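Local coordinates for family 88 glycosyl hydrolase (Bacteroides thetaiotaomicron, PDB 5NOA), which probably hydrolyses unsaturated rhamnogalacturonan oligosaccharides, releasing the terminal unsaturated galacturonyl sugar, at residues A93-K98 / S108-L113; M164-M169 / E183-Y188; W225-G230 / E288-A293; G298-V303 / C369-Y374. One frame throughout, in Å; residues are numbered along the deposited sequence. Where two conformers were deposited one is given.

Contact 1. Residues A93-K98 / S108-L113; sequences AKSDHK and SNDYVL
The backbone of 93-98 runs up against a type I beta turn, Ser108 to Tyr111, and comes closest where the CA atoms of Ala93 and Asn109 lie 4.5 Å apart. Both segments belong to the loop joining helix 75-87 to helix 120-130, so this is a loop folding back on itself without regular secondary structure. Asn109 illustrates how one residue can clamp two successive amides. Its side-chain OD1 accepts from Lys94 N at 2.9 Å, while its backbone O accepts from Ser95 N at 3.0 Å, and in each case the donor stands above the carbonyl plane. The aliphatic part of Lys94 runs alongside the Asn109 side chain, with CG 3.5 Å from OD1. Beneath the turn, Val112 supplies the apolar floor: CG2, anti to the carbonyl carbon, packs on Ala93 CB at 3.8 Å. Val112 also touches Arg139 of helix 135-149, whose NH2 donates to the carbonyl oxygens of Ala93 and Ser95. Ser95 OG is anti to its own backbone N (chi1 171°) and closes an ST turn by accepting from His97 N at 3.0 Å. A water that lies 2.8 Å from Ser95 OG donates to Asp110 OD1.

Contact 2. Residues M164-M169 / E183-Y188; sequences MVMPVM and EKLHEY
Lys184, whose CB meets the Met169 methyl across the contact, is held through both its backbone and its side chain: its backbone O accepts from Tyr188 N at 2.8 Å, and its NZ forms a salt bridge with Glu187 OE1 at 2.9 Å. The ammonium reaches that oxygen on the syn side, 34° out of the carboxylate plane. Between the two segments no polar bond forms, and the join rests on the carbon atoms of two methionine side chains against Leu185, Lys184 and Tyr188. Met169 folds back on itself, with turns at chi2 (-58°) and chi3 (-87°) that bring CE over the backbone of the facing helix, 3.8 Å from Leu185 N. The same methyl approaches Tyr188 obliquely, 4.2 Å from CE2. Helices 160-176 and 180-196 follow one another in the chain and form an antiparallel pair within the mainly helical six-hairpin fold, the axes of the two short segments being 9.7 Å apart. Leu185 is the counterpart of both methionines: its CB faces Met169 CB, and its CD1 meets Met166 CG at 3.7 Å, the two side chains crossing at about a right angle. Behind them, Met166 also touches Leu236 and Val239 of helix 226-242, while Met169 and Lys184 both rest on Met148 of helix 135-149.

Contact 3. Residues W225-G230 / E288-A293; sequences WARGDG and ETSGTA
Two helix N-termini lie side by side here, Arg227 in the first turn of helix 226-242 against Gly291 in that of helix 289-304, their CA atoms only 3.9 Å apart. A CB on Gly291 would run into Ala226 CB, so this close approach depends on the glycine. Glu288 is the N-cap of its helix and grips two amides with one carboxylate: OE1 accepts from Gly291 N at 3.0 Å on the syn side, and OE2 from Ser290 N at 2.9 Å from above the plane. OE2 also uses its syn lone pair to accept from Ser290 OG at 2.7 Å, and Gln339 N is a further donor to it. The two helices belong to the (alpha/alpha)6 barrel of this clan and run in the same general direction, their short segments crossing at 30°. Ser290 OG relays the cap across the interface. Arg227 has two conformers; in the one described, NH1 donates to OG at 3.1 Å along an almost straight line (172°), within the guanidinium plane, while also donating to Gln339 O. An alanine in place of Glu288 would probably leave the amides of Ser290 and Gly291 uncapped, let the Ser290 hydroxyl turn and deprive Arg227 of a nearby opposite charge. A water accepts from Arg227 N and donates, weakly, to Glu288 OE1.

Contact 4. Residues G298-V303 / C369-Y374; sequences GLQWGV and CERVRY
Gln300 and Tyr374 form the close-fitting part of this contact, whereas the flank beside Arg371 is looser and bridged by a water. The Gln300 amide lies nearly parallel to the tyrosine ring, their planes 10° apart, and presses against the root of that side chain with CD 3.5 Å from Tyr374 CB. A bend at chi2 (70°) carries the amide there, and Gln314 NE2, donating to Gln300 OE1, helps fix its rotation. Packing is equally close at Glu370. Its CG touches the Trp301 backbone, 3.6 Å from N, and its OE1 sits at the indole edge, 3.5 Å from Trp301 CD1. This buried carboxylate does not lack partners: Asn304 ND2 donates to OE2, and Arg373 NH1 makes a salt bridge to OE1 at 2.9 Å, approaching from above the carboxylate plane. Glu67 shares the same arginine. An alanine in place of Glu370 would probably open a gap beside Trp301 and leave Asn304 ND2 without this acceptor and Arg373 with one acid fewer. On the looser flank, Gln300 OE1 and NH1 of the partly exposed Arg371 stay 4.4 Å apart, and a water joins them, donating to the amide oxygen at 2.8 Å and accepting from NH1. Glu318 anchors the other end of that guanidinium. The segment axes, 9.2 Å apart, cross at 31° and run the same way although another helix intervenes in sequence, an arrangement typical of neighbouring helices within one layer of an (alpha/alpha)6 barrel, the fold of the six-hairpin glycosidases.

In the fold
Contacts 3 and 4 share helix 289-304, one at its beginning and the other towards its end, with centres 16 Å apart; helix 358-377 supplies the other side of contact 4 and, through Phe359, touches Arg227 and Ser290 of contact 3. Contact 2 stands 21 Å from contact 3, centre to centre, yet helix 226-242 links them, since its first turn enters contact 3 and its later turns back Met166. In the same way helix 135-149 touches Val112 of contact 1 and Met169 of contact 2, whose nearest atoms are about 7 Å apart. Contacts 1 and 4 lie on opposite sides of the chain's centre, 36 Å between their centres. Shared helices thus connect a surface loop to the buried barrel packing.

Contact 1. Residues A93-K98 / S108-L113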
# COMPACT_ATOMS: atom_id res chain seq x y z
N ALA A 93 4.36 6.76 -16.81
CA ALA A 93 5.42 7.40 -17.60
C ALA A 93 5.05 7.34 -19.09
O ALA A 93 4.45 6.39 -19.53
CB ALA A 93 6.72 6.69 -17.30
N LYS A 94 5.38 8.38 -19.85
CA LYS A 94 4.79 8.58 -21.18
C LYS A 94 5.56 8.06 -22.37
O LYS A 94 5.03 8.10 -23.48
CB LYS A 94 4.46 10.08 -21.36
CG LYS A 94 3.50 10.64 -20.34
CD LYS A 94 3.35 12.14 -20.50
CE LYS A 94 2.43 12.85 -19.47
NZ LYS A 94 1.10 12.35 -19.56
N SER A 95 6.80 7.59 -22.19
CA SER A 95 7.62 7.27 -23.38
C SER A 95 6.99 6.16 -24.22
O SER A 95 6.55 5.15 -23.68
CB SER A 95 8.97 6.78 -22.95
OG SER A 95 9.69 6.28 -24.06
N ASP A 96 7.04 6.33 -25.54
CA ASP A 96 6.69 5.27 -26.50
C ASP A 96 7.91 4.53 -27.09
O ASP A 96 7.76 3.68 -28.00
CB ASP A 96 5.78 5.83 -27.60
CG ASP A 96 4.37 6.11 -27.09
OD1 ASP A 96 3.89 5.42 -26.18
OD2 ASP A 96 3.71 7.03 -27.62
N HIS A 97 9.09 4.83 -26.57
CA HIS A 97 10.33 4.28 -27.11
C HIS A 97 10.74 3.11 -26.20
O HIS A 97 11.51 3.24 -25.24
CB HIS A 97 11.43 5.36 -27.06
CG HIS A 97 12.70 5.01 -27.81
ND1 HIS A 97 12.84 4.08 -28.81
CD2 HIS A 97 13.94 5.52 -27.60
CE1 HIS A 97 14.09 4.08 -29.23
NE2 HIS A 97 14.79 4.91 -28.48
N LYS A 98 10.20 1.94 -26.53
CA LYS A 98 10.37 0.75 -25.70
C LYS A 98 11.81 0.42 -25.44
O LYS A 98 12.13 -0.06 -24.35
CB LYS A 98 9.64 -0.45 -26.28
CG LYS A 98 8.13 -0.31 -26.20
CD LYS A 98 7.46 -1.62 -26.53
CE LYS A 98 5.96 -1.50 -26.55
NZ LYS A 98 5.55 -1.11 -27.92
N SER A 108 11.49 10.18 -14.71
CA SER A 108 11.31 10.69 -16.02
C SER A 108 10.48 9.73 -16.87
O SER A 108 10.17 8.61 -16.44
CB SER A 108 12.67 10.99 -16.63
OG SER A 108 13.40 9.84 -16.79
N ASN A 109 10.12 10.19 -18.07
CA ASN A 109 9.16 9.46 -18.88
C ASN A 109 9.64 8.14 -19.48
O ASN A 109 8.79 7.39 -19.97
CB ASN A 109 8.49 10.38 -19.91
CG ASN A 109 7.40 11.23 -19.27
OD1 ASN A 109 6.53 10.72 -18.52
ND2 ASN A 109 7.46 12.53 -19.51
N ASP A 110 10.93 7.81 -19.36
CA ASP A 110 11.42 6.54 -19.82
C ASP A 110 11.16 5.41 -18.80
O ASP A 110 11.37 4.25 -19.14
CB ASP A 110 12.96 6.57 -20.05
CG ASP A 110 13.38 7.41 -21.22
OD1 ASP A 110 12.53 7.86 -22.00
OD2 ASP A 110 14.62 7.58 -21.36
N TYR A 111 10.75 5.75 -17.58
CA TYR A 111 10.66 4.77 -16.49
C TYR A 111 9.31 4.06 -16.48
O TYR A 111 8.68 3.90 -15.44
CB TYR A 111 11.05 5.46 -15.17
CG TYR A 111 12.55 5.57 -15.13
CD1 TYR A 111 13.22 6.59 -15.82
CD2 TYR A 111 13.33 4.63 -14.47
CE1 TYR A 111 14.59 6.62 -15.88
CE2 TYR A 111 14.71 4.66 -14.51
CZ TYR A 111 15.35 5.66 -15.22
OH TYR A 111 16.72 5.69 -15.24
N VAL A 112 8.93 3.57 -17.64
CA VAL A 112 7.63 2.98 -17.86
C VAL A 112 7.47 1.64 -17.17
O VAL A 112 6.36 1.27 -16.76
CB VAL A 112 7.41 2.85 -19.40
CG1 VAL A 112 6.12 2.11 -19.75
CG2 VAL A 112 7.44 4.20 -20.07
N LEU A 113 8.57 0.92 -17.03
CA LEU A 113 8.57 -0.41 -16.41
C LEU A 113 8.88 -0.41 -14.92
O LEU A 113 8.95 -1.47 -14.30
CB LEU A 113 9.53 -1.33 -17.16
CG LEU A 113 9.17 -1.58 -18.63
CD1 LEU A 113 10.29 -2.39 -19.29
CD2 LEU A 113 7.80 -2.23 -18.73
O HOH W 1 12.16 7.53 -24.40

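Contact 2. Residues M164-M169 / E183-Y188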
# COMPACT_ATOMS: atom_id res chain seq x y z
N MET A 164 2.74 -1.54 -5.20
CA MET A 164 2.54 -0.73 -6.41
C MET A 164 1.98 -1.57 -7.53
O MET A 164 1.12 -1.09 -8.28
CB MET A 164 3.84 -0.07 -6.89
CG MET A 164 4.57 0.81 -5.92
SD MET A 164 3.55 1.99 -5.07
CE MET A 164 4.58 2.48 -3.70
N VAL A 165 2.46 -2.82 -7.68
CA VAL A 165 2.20 -3.57 -8.88
C VAL A 165 1.41 -4.85 -8.67
O VAL A 165 0.66 -5.24 -9.57
CB VAL A 165 3.47 -3.85 -9.73
CG1 VAL A 165 3.09 -4.18 -11.16
CG2 VAL A 165 4.40 -2.66 -9.73
N MET A 166 1.50 -5.53 -7.53
CA MET A 166 0.73 -6.77 -7.42
C MET A 166 -0.73 -6.57 -7.71
O MET A 166 -1.31 -7.36 -8.44
CB MET A 166 0.91 -7.45 -6.08
CG MET A 166 2.31 -7.97 -5.82
SD MET A 166 2.45 -9.06 -4.40
CE MET A 166 1.75 -8.06 -3.11
N PRO A 167 -1.38 -5.52 -7.16
CA PRO A 167 -2.81 -5.34 -7.44
C PRO A 167 -3.12 -4.93 -8.86
O PRO A 167 -4.25 -5.13 -9.33
CB PRO A 167 -3.26 -4.28 -6.42
CG PRO A 167 -2.15 -4.28 -5.38
CD PRO A 167 -0.91 -4.54 -6.18
N VAL A 168 -2.14 -4.41 -9.60
CA VAL A 168 -2.31 -4.19 -11.03
C VAL A 168 -2.56 -5.51 -11.73
O VAL A 168 -3.40 -5.63 -12.61
CB VAL A 168 -1.09 -3.48 -11.65
CG1 VAL A 168 -1.21 -3.39 -13.18
CG2 VAL A 168 -0.93 -2.08 -11.09
N MET A 169 -1.80 -6.52 -11.32
CA MET A 169 -1.90 -7.84 -11.96
C MET A 169 -3.26 -8.46 -11.75
O MET A 169 -3.88 -8.98 -12.68
CB MET A 169 -0.80 -8.77 -11.46
CG MET A 169 0.62 -8.19 -11.53
SD MET A 169 1.17 -7.68 -13.16
CE MET A 169 1.82 -9.23 -13.78
N GLU A 183 0.17 -15.70 -13.73
CA GLU A 183 1.44 -16.39 -13.78
C GLU A 183 2.61 -15.46 -13.46
O GLU A 183 3.52 -15.79 -12.67
CB GLU A 183 1.65 -17.03 -15.14
CG GLU A 183 2.99 -17.69 -15.35
CD GLU A 183 3.34 -18.74 -14.32
OE1 GLU A 183 2.44 -19.55 -13.91
OE2 GLU A 183 4.56 -18.75 -13.96
N LYS A 184 2.58 -14.29 -14.05
CA LYS A 184 3.63 -13.30 -13.82
C LYS A 184 3.57 -12.66 -12.45
O LYS A 184 4.62 -12.32 -11.89
CB LYS A 184 3.64 -12.30 -14.98
CG LYS A 184 4.13 -12.93 -16.29
CD LYS A 184 5.65 -13.07 -16.31
CE LYS A 184 6.15 -13.74 -17.57
NZ LYS A 184 7.63 -13.78 -17.60
N LEU A 185 2.36 -12.49 -11.89
CA LEU A 185 2.28 -12.08 -10.48
C LEU A 185 3.13 -13.02 -9.64
O LEU A 185 3.94 -12.60 -8.80
CB LEU A 185 0.81 -12.15 -10.04
CG LEU A 185 0.53 -12.03 -8.53
CD1 LEU A 185 1.01 -10.73 -7.99
CD2 LEU A 185 -0.94 -12.25 -8.30
N HIS A 186 2.96 -14.34 -9.87
CA HIS A 186 3.72 -15.31 -9.08
C HIS A 186 5.22 -15.22 -9.35
O HIS A 186 6.03 -15.22 -8.41
CB HIS A 186 3.23 -16.69 -9.36
CG HIS A 186 3.88 -17.71 -8.53
ND1 HIS A 186 4.89 -18.50 -9.00
CD2 HIS A 186 3.74 -18.02 -7.22
CE1 HIS A 186 5.33 -19.29 -8.03
NE2 HIS A 186 4.65 -19.01 -6.93
N GLU A 187 5.60 -15.14 -10.63
CA GLU A 187 7.01 -15.12 -10.97
C GLU A 187 7.70 -13.88 -10.38
O GLU A 187 8.78 -13.98 -9.77
CB GLU A 187 7.17 -15.14 -12.48
CG GLU A 187 8.62 -15.14 -12.90
CD GLU A 187 8.84 -15.29 -14.37
OE1 GLU A 187 7.89 -15.27 -15.16
OE2 GLU A 187 10.05 -15.39 -14.70
N TYR A 188 7.07 -12.73 -10.50
CA TYR A 188 7.68 -11.50 -10.01
C TYR A 188 7.72 -11.46 -8.48
O TYR A 188 8.69 -10.97 -7.90
CB TYR A 188 6.99 -10.26 -10.59
CG TYR A 188 7.04 -10.12 -12.10
CD1 TYR A 188 8.01 -10.72 -12.89
CD2 TYR A 188 6.06 -9.37 -12.74
CE1 TYR A 188 8.02 -10.52 -14.28
CE2 TYR A 188 6.03 -9.21 -14.09
CZ TYR A 188 7.03 -9.79 -14.86
OH TYR A 188 6.98 -9.58 -16.22

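Contact 3. Residues W225-G230 / E288-A293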
# COMPACT_ATOMS: atom_id res chain seq x y z
N TRP A 225 12.20 -1.97 7.59
CA TRP A 225 11.56 -0.65 7.52
C TRP A 225 10.06 -0.86 7.60
O TRP A 225 9.46 -1.58 6.79
CB TRP A 225 11.90 -0.03 6.20
CG TRP A 225 11.43 1.35 5.98
CD1 TRP A 225 11.22 2.32 6.90
CD2 TRP A 225 11.17 1.95 4.72
NE1 TRP A 225 10.82 3.48 6.30
CE2 TRP A 225 10.84 3.30 4.96
CE3 TRP A 225 11.21 1.50 3.42
CZ2 TRP A 225 10.47 4.19 3.96
CZ3 TRP A 225 10.86 2.39 2.40
CH2 TRP A 225 10.53 3.71 2.69
N ALA A 226 9.43 -0.16 8.54
CA ALA A 226 8.00 -0.31 8.77
C ALA A 226 7.19 0.03 7.54
O ALA A 226 6.31 -0.74 7.16
CB ALA A 226 7.55 0.56 9.93
N ARG A 227 7.42 1.17 6.89
CA ARG A 227 6.61 1.46 5.72
C ARG A 227 6.80 0.39 4.66
O ARG A 227 5.83 0.00 4.02
CB ARG A 227 6.84 2.86 5.15
CG ARG A 227 5.92 3.08 3.95
CD ARG A 227 5.69 4.54 3.54
NE ARG A 227 6.87 5.23 3.02
CZ ARG A 227 7.44 6.31 3.57
NH1 ARG A 227 7.03 6.79 4.73
NH2 ARG A 227 8.48 6.88 2.95
N GLY A 228 8.01 -0.11 4.50
CA GLY A 228 8.30 -1.19 3.53
C GLY A 228 7.39 -2.42 3.74
O GLY A 228 6.75 -2.93 2.82
N ASP A 229 7.39 -2.90 4.98
CA ASP A 229 6.54 -4.03 5.29
C ASP A 229 5.06 -3.69 5.23
O ASP A 229 4.25 -4.58 4.92
CB ASP A 229 6.94 -4.67 6.60
CG ASP A 229 8.13 -5.53 6.43
OD1 ASP A 229 9.27 -4.95 6.31
OD2 ASP A 229 7.98 -6.76 6.32
N GLY A 230 4.72 -2.46 5.54
CA GLY A 230 3.35 -2.01 5.38
C GLY A 230 2.87 -2.13 3.95
O GLY A 230 1.79 -2.65 3.70
N GLU A 288 5.30 6.53 14.09
CA GLU A 288 5.28 6.76 12.65
C GLU A 288 3.95 6.24 12.14
O GLU A 288 3.49 5.19 12.60
CB GLU A 288 6.48 6.12 11.96
CG GLU A 288 6.73 6.65 10.54
CD GLU A 288 5.81 6.12 9.46
OE1 GLU A 288 5.60 4.90 9.43
OE2 GLU A 288 5.38 6.94 8.57
N THR A 289 3.36 6.96 11.19
CA THR A 289 1.99 6.69 10.78
C THR A 289 1.83 5.80 9.58
O THR A 289 0.87 5.02 9.53
CB THR A 289 1.27 8.01 10.59
OG1 THR A 289 1.21 8.67 11.85
CG2 THR A 289 -0.14 7.88 10.02
N SER A 290 2.64 5.99 8.55
CA SER A 290 2.36 5.29 7.30
C SER A 290 2.46 3.77 7.42
O SER A 290 1.55 3.05 6.97
CB SER A 290 3.21 5.83 6.14
OG SER A 290 4.60 5.66 6.36
N GLY A 291 3.54 3.28 8.02
CA GLY A 291 3.63 1.81 8.27
C GLY A 291 2.48 1.33 9.11
O GLY A 291 1.75 0.43 8.73
N THR A 292 2.28 1.98 10.24
CA THR A 292 1.22 1.64 11.13
C THR A 292 -0.13 1.58 10.41
O THR A 292 -0.92 0.66 10.62
CB THR A 292 1.13 2.64 12.29
OG1 THR A 292 2.38 2.66 12.98
CG2 THR A 292 0.02 2.35 13.29
N ALA A 293 -0.44 2.57 9.59
CA ALA A 293 -1.73 2.60 8.88
C ALA A 293 -1.86 1.44 7.90
O ALA A 293 -2.89 0.81 7.82
CB ALA A 293 -1.90 3.95 8.17
O HOH W 2 8.16 3.72 8.44

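Contact 4. Residues G298-V303 / C369-Y374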
# COMPACT_ATOMS: atom_id res chain seq x y z
N GLY A 298 -4.04 -3.91 6.60
CA GLY A 298 -3.81 -5.30 6.18
C GLY A 298 -4.27 -6.30 7.22
O GLY A 298 -4.85 -7.33 6.89
N LEU A 299 -3.99 -5.99 8.50
CA LEU A 299 -4.40 -6.90 9.57
C LEU A 299 -5.93 -6.92 9.69
O LEU A 299 -6.52 -8.00 9.81
CB LEU A 299 -3.78 -6.55 10.90
CG LEU A 299 -2.26 -6.69 10.98
CD1 LEU A 299 -1.77 -6.20 12.32
CD2 LEU A 299 -1.81 -8.10 10.75
N GLN A 300 -6.58 -5.77 9.67
CA GLN A 300 -8.04 -5.79 9.78
C GLN A 300 -8.65 -6.46 8.56
O GLN A 300 -9.63 -7.19 8.68
CB GLN A 300 -8.60 -4.40 9.95
CG GLN A 300 -10.13 -4.41 10.21
CD GLN A 300 -10.46 -4.97 11.60
OE1 GLN A 300 -10.37 -4.25 12.59
NE2 GLN A 300 -10.79 -6.25 11.69
N TRP A 301 -8.08 -6.20 7.37
CA TRP A 301 -8.60 -6.83 6.17
C TRP A 301 -8.48 -8.33 6.29
O TRP A 301 -9.42 -9.10 5.99
CB TRP A 301 -7.89 -6.32 4.89
CG TRP A 301 -8.54 -6.85 3.68
CD1 TRP A 301 -9.57 -6.27 2.99
CD2 TRP A 301 -8.30 -8.11 3.03
NE1 TRP A 301 -9.97 -7.07 1.97
CE2 TRP A 301 -9.25 -8.23 1.99
CE3 TRP A 301 -7.40 -9.17 3.24
CZ2 TRP A 301 -9.34 -9.36 1.18
CZ3 TRP A 301 -7.51 -10.31 2.42
CH2 TRP A 301 -8.46 -10.37 1.40
N GLY A 302 -7.34 -8.81 6.74
CA GLY A 302 -7.14 -10.26 6.87
C GLY A 302 -8.06 -10.92 7.87
O GLY A 302 -8.51 -12.07 7.64
N VAL A 303 -8.34 -10.21 8.96
CA VAL A 303 -9.35 -10.70 9.94
C VAL A 303 -10.74 -10.68 9.29
O VAL A 303 -11.47 -11.70 9.38
CB VAL A 303 -9.32 -9.82 11.20
CG1 VAL A 303 -10.53 -10.03 12.10
CG2 VAL A 303 -8.04 -10.09 11.98
N CYS A 369 -11.25 2.85 6.32
CA CYS A 369 -12.33 2.21 5.60
C CYS A 369 -12.51 0.78 6.09
O CYS A 369 -13.65 0.30 6.23
CB CYS A 369 -12.08 2.26 4.11
SG CYS A 369 -12.27 3.90 3.35
N GLU A 370 -11.41 0.07 6.25
CA GLU A 370 -11.50 -1.32 6.69
C GLU A 370 -12.04 -1.41 8.12
O GLU A 370 -12.75 -2.37 8.43
CB GLU A 370 -10.18 -2.05 6.53
CG GLU A 370 -10.33 -3.55 6.53
CD GLU A 370 -11.18 -4.09 5.39
OE1 GLU A 370 -11.27 -3.48 4.28
OE2 GLU A 370 -11.79 -5.14 5.59
N ARG A 371 -11.74 -0.42 8.94
CA ARG A 371 -12.33 -0.38 10.27
C ARG A 371 -13.83 -0.23 10.23
O ARG A 371 -14.53 -0.88 11.00
CB ARG A 371 -11.73 0.75 11.09
CG ARG A 371 -12.31 0.75 12.49
CD ARG A 371 -11.49 1.49 13.46
NE ARG A 371 -11.97 1.31 14.83
CZ ARG A 371 -11.71 0.25 15.60
NH1 ARG A 371 -10.97 -0.75 15.22
NH2 ARG A 371 -12.21 0.23 16.82
N VAL A 372 -14.35 0.63 9.35
CA VAL A 372 -15.80 0.75 9.21
C VAL A 372 -16.42 -0.60 8.89
O VAL A 372 -17.44 -0.98 9.47
CB VAL A 372 -16.17 1.80 8.15
CG1 VAL A 372 -17.66 1.76 7.83
CG2 VAL A 372 -15.77 3.17 8.60
N ARG A 373 -15.80 -1.32 7.96
CA ARG A 373 -16.30 -2.65 7.60
C ARG A 373 -16.34 -3.62 8.79
O ARG A 373 -17.31 -4.35 9.01
CB ARG A 373 -15.54 -3.23 6.41
CG ARG A 373 -15.65 -2.35 5.16
CD ARG A 373 -14.94 -2.94 3.97
NE ARG A 373 -14.93 -2.02 2.81
CZ ARG A 373 -13.89 -1.30 2.41
NH1 ARG A 373 -12.68 -1.31 3.03
NH2 ARG A 373 -14.05 -0.54 1.33
N TYR A 374 -15.29 -3.60 9.60
CA TYR A 374 -15.27 -4.40 10.84
C TYR A 374 -16.38 -3.97 11.81
O TYR A 374 -17.15 -4.81 12.31
CB TYR A 374 -13.90 -4.27 11.51
CG TYR A 374 -13.91 -4.75 12.92
CD1 TYR A 374 -14.10 -6.09 13.21
CD2 TYR A 374 -13.73 -3.87 13.96
CE1 TYR A 374 -14.14 -6.54 14.51
CE2 TYR A 374 -13.75 -4.32 15.26
CZ TYR A 374 -13.96 -5.65 15.53
OH TYR A 374 -14.00 -6.07 16.86
O HOH W 3 -9.95 -1.52 12.59